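GDSL-like Lipase/Acylhydrolase family protein (Neisseria meningitidis, PDB 4K7J) probably removes O-acetyl groups from peptidoglycan, acting as an O-acetylesterase of the SGNH (GDSL) hydrolase family. Local coordinates at residues I56-D61 / F68-L73. Residues are numbered along the deposited sequence; the frame is centred on the assembly and turned at random.
Sequences ILQIGD and FFTDSL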
ATOM      1  N   ILE A  56      -4.018  -7.493  -3.075  1.00 19.46           N
ATOM      2  CA  ILE A  56      -2.623  -7.108  -2.886  1.00 16.64           C
ATOM      3  C   ILE A  56      -2.595  -5.748  -2.194  1.00 15.88           C
ATOM      4  O   ILE A  56      -3.230  -4.801  -2.663  1.00 14.64           O
ATOM      5  CB  ILE A  56      -1.897  -6.994  -4.256  1.00 17.53           C
ATOM      6  CG1 ILE A  56      -1.795  -8.362  -4.927  1.00 18.12           C
ATOM      7  CG2 ILE A  56      -0.495  -6.392  -4.100  1.00 15.03           C
ATOM      8  CD1 ILE A  56      -1.250  -8.288  -6.368  1.00 16.32           C
ATOM      9  N   LEU A  57      -1.872  -5.654  -1.078  1.00 15.71           N
ATOM     10  CA  LEU A  57      -1.811  -4.417  -0.295  1.00 13.65           C
ATOM     11  C   LEU A  57      -0.371  -3.912  -0.137  1.00 15.29           C
ATOM     12  O   LEU A  57       0.444  -4.540   0.535  1.00 17.34           O
ATOM     13  CB  LEU A  57      -2.420  -4.644   1.095  1.00 17.24           C
ATOM     14  CG  LEU A  57      -2.325  -3.509   2.116  1.00 19.13           C
ATOM     15  CD1 LEU A  57      -3.029  -2.268   1.573  1.00 17.54           C
ATOM     16  CD2 LEU A  57      -2.937  -3.945   3.472  1.00 15.46           C
ATOM     17  N   GLN A  58      -0.062  -2.767  -0.736  1.00 11.70           N
ATOM     18  CA  GLN A  58       1.280  -2.222  -0.611  1.00 13.69           C
ATOM     19  C   GLN A  58       1.338  -1.070   0.390  1.00 16.23           C
ATOM     20  O   GLN A  58       0.673  -0.036   0.225  1.00 16.13           O
ATOM     21  CB  GLN A  58       1.830  -1.768  -1.971  1.00 11.89           C
ATOM     22  CG  GLN A  58       3.252  -1.215  -1.852  1.00 12.97           C
ATOM     23  CD  GLN A  58       3.997  -1.212  -3.167  1.00 19.01           C
ATOM     24  OE1 GLN A  58       3.877  -2.149  -3.963  1.00 16.04           O
ATOM     25  NE2 GLN A  58       4.774  -0.157  -3.409  1.00 13.36           N
ATOM     26  N   ILE A  59       2.147  -1.258   1.424  1.00 16.50           N
ATOM     27  CA  ILE A  59       2.286  -0.279   2.485  1.00 13.56           C
ATOM     28  C   ILE A  59       3.715   0.216   2.447  1.00 16.60           C
ATOM     29  O   ILE A  59       4.644  -0.589   2.477  1.00 12.75           O
ATOM     30  CB  ILE A  59       1.986  -0.905   3.862  1.00 14.82           C
ATOM     31  CG1 ILE A  59       0.711  -1.755   3.787  1.00 16.82           C
ATOM     32  CG2 ILE A  59       1.889   0.190   4.964  1.00 13.96           C
ATOM     33  CD1 ILE A  59       0.465  -2.626   5.020  1.00 13.07           C
ATOM     34  N   GLY A  60       3.900   1.529   2.349  1.00 12.84           N
ATOM     35  CA  GLY A  60       5.243   2.066   2.196  1.00 16.67           C
ATOM     36  C   GLY A  60       5.401   3.572   2.334  1.00 13.92           C
ATOM     37  O   GLY A  60       4.665   4.220   3.072  1.00 15.57           O
ATOM     38  N   ASP A  61       6.369   4.127   1.613  1.00 15.15           N
ATOM     39  CA  ASP A  61       6.725   5.537   1.742  1.00 15.47           C
ATOM     40  C   ASP A  61       6.263   6.337   0.515  1.00 16.45           C
ATOM     41  O   ASP A  61       5.262   6.000  -0.099  1.00 14.18           O
ATOM     42  CB  ASP A  61       8.235   5.675   1.950  1.00 17.09           C
ATOM     43  CG  ASP A  61       9.044   4.940   0.885  1.00 16.54           C
ATOM     44  OD1 ASP A  61       8.489   4.647  -0.206  1.00 19.85           O
ATOM     45  OD2 ASP A  61      10.242   4.643   1.134  1.00 17.04           O
ATOM     46  N   PHE A  68       2.299   6.011  -8.595  1.00 14.56           N
ATOM     47  CA  PHE A  68       2.820   5.696  -9.938  1.00 21.39           C
ATOM     48  C   PHE A  68       3.345   4.257 -10.047  1.00 18.17           C
ATOM     49  O   PHE A  68       3.221   3.615 -11.088  1.00 19.53           O
ATOM     50  CB  PHE A  68       3.882   6.706 -10.389  1.00 18.50           C
ATOM     51  CG  PHE A  68       3.314   8.049 -10.745  1.00 20.13           C
ATOM     52  CD1 PHE A  68       2.589   8.220 -11.917  1.00 22.71           C
ATOM     53  CD2 PHE A  68       3.489   9.134  -9.909  1.00 21.88           C
ATOM     54  CE1 PHE A  68       2.058   9.461 -12.251  1.00 23.93           C
ATOM     55  CE2 PHE A  68       2.951  10.374 -10.232  1.00 26.47           C
ATOM     56  CZ  PHE A  68       2.244  10.538 -11.404  1.00 20.82           C
ATOM     57  N   PHE A  69       3.910   3.752  -8.959  1.00 17.64           N
ATOM     58  CA  PHE A  69       4.435   2.387  -8.922  1.00 17.13           C
ATOM     59  C   PHE A  69       3.276   1.420  -8.772  1.00 16.45           C
ATOM     60  O   PHE A  69       3.104   0.499  -9.571  1.00 17.60           O
ATOM     61  CB  PHE A  69       5.413   2.245  -7.743  1.00 15.94           C
ATOM     62  CG  PHE A  69       6.095   0.902  -7.647  1.00 17.46           C
ATOM     63  CD1 PHE A  69       5.473  -0.169  -7.026  1.00 15.60           C
ATOM     64  CD2 PHE A  69       7.381   0.726  -8.132  1.00 18.65           C
ATOM     65  CE1 PHE A  69       6.117  -1.394  -6.909  1.00 19.52           C
ATOM     66  CE2 PHE A  69       8.024  -0.500  -8.023  1.00 15.49           C
ATOM     67  CZ  PHE A  69       7.395  -1.552  -7.414  1.00 18.24           C
ATOM     68  N   THR A  70       2.461   1.634  -7.750  1.00 14.88           N
ATOM     69  CA  THR A  70       1.351   0.715  -7.478  1.00 13.14           C
ATOM     70  C   THR A  70       0.269   0.705  -8.576  1.00 16.23           C
ATOM     71  O   THR A  70      -0.371  -0.313  -8.808  1.00 21.05           O
ATOM     72  CB  THR A  70       0.733   1.004  -6.105  1.00 18.79           C
ATOM     73  OG1 THR A  70       0.671   2.419  -5.916  1.00 15.49           O
ATOM     74  CG2 THR A  70       1.611   0.417  -5.001  1.00 15.41           C
ATOM     75  N   ASP A  71       0.077   1.819  -9.275  1.00 16.23           N
ATOM     76  CA  ASP A  71      -0.936   1.836 -10.321  1.00 18.28           C
ATOM     77  C   ASP A  71      -0.467   1.072 -11.549  1.00 21.97           C
ATOM     78  O   ASP A  71      -1.276   0.500 -12.282  1.00 23.52           O
ATOM     79  CB  ASP A  71      -1.333   3.257 -10.712  1.00 22.41           C
ATOM     80  CG  ASP A  71      -2.486   3.279 -11.699  1.00 30.99           C
ATOM     81  OD1 ASP A  71      -3.553   2.692 -11.390  1.00 22.07           O
ATOM     82  OD2 ASP A  71      -2.315   3.856 -12.790  1.00 21.64           O
ATOM     83  N   SER A  72       0.844   1.047 -11.771  1.00 18.57           N
ATOM     84  CA  SER A  72       1.385   0.302 -12.903  1.00 20.59           C
ATOM     85  C   SER A  72       1.240  -1.187 -12.610  1.00 22.54           C
ATOM     86  O   SER A  72       0.811  -1.963 -13.463  1.00 20.13           O
ATOM     87  CB  SER A  72       2.841   0.686 -13.166  1.00 20.75           C
ATOM     88  OG  SER A  72       3.470  -0.275 -13.998  1.00 23.62           O
ATOM     89  N   LEU A  73       1.570  -1.566 -11.379  1.00 16.51           N
ATOM     90  CA  LEU A  73       1.367  -2.925 -10.901  1.00 19.21           C
ATOM     91  C   LEU A  73      -0.117  -3.301 -11.003  1.00 22.66           C
ATOM     92  O   LEU A  73      -0.476  -4.400 -11.461  1.00 21.18           O
ATOM     93  CB  LEU A  73       1.847  -3.035  -9.451  1.00 16.27           C
ATOM     94  CG  LEU A  73       1.906  -4.420  -8.815  1.00 19.89           C
ATOM     95  CD1 LEU A  73       2.958  -5.245  -9.525  1.00 23.40           C
ATOM     96  CD2 LEU A  73       2.227  -4.299  -7.326  1.00 20.09           C
TER
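In the alpha/beta fold of this SGNH-family esterase, strand 53-60 of the mixed sheet leads into the Gly-Asp-Ser motif of the family and packs against helix 68-81. Gln-58 of the strand meets Phe-69, Thr-70 and Leu-73 of the helix. The strand and helix segments run nearly antiparallel, at 167°, with their axes 10.5 Å apart. Gln-58 holds CG anti to its backbone N (chi1 -179°), and the extended chain carries the amide to the helix surface. There the Thr-70 methyl sits over the face of the amide, with Thr-70 CG2 3.4 Å from Gln-58 CD. The side chains of Gln-58 and Phe-69 cross at about a right angle, but the amide and ring planes are 57° apart. Phe-69 CD1 lies 3.7 Å from Gln-58 NE2. Leu-73 CD2 is more distant, 4.3 Å from Gln-58 OE1. No hydrogen bond joins the two segments. Gln-58 NE2 hydrogen-bonds to Thr-64 OG1 in the short connecting helix 62-65, while the buried Gln-58 OE1 has no hydrogen-bond partner in the model. Thr-70 OG1 is hydrogen-bonded to Asp-67 OD1. Strands 208-215 and 242-246 flank strand 53-60; Thr-70 reaches Ala-213 on the first and Leu-73 Ile-244 on the second, while Ser-72 packs on helix 354-373.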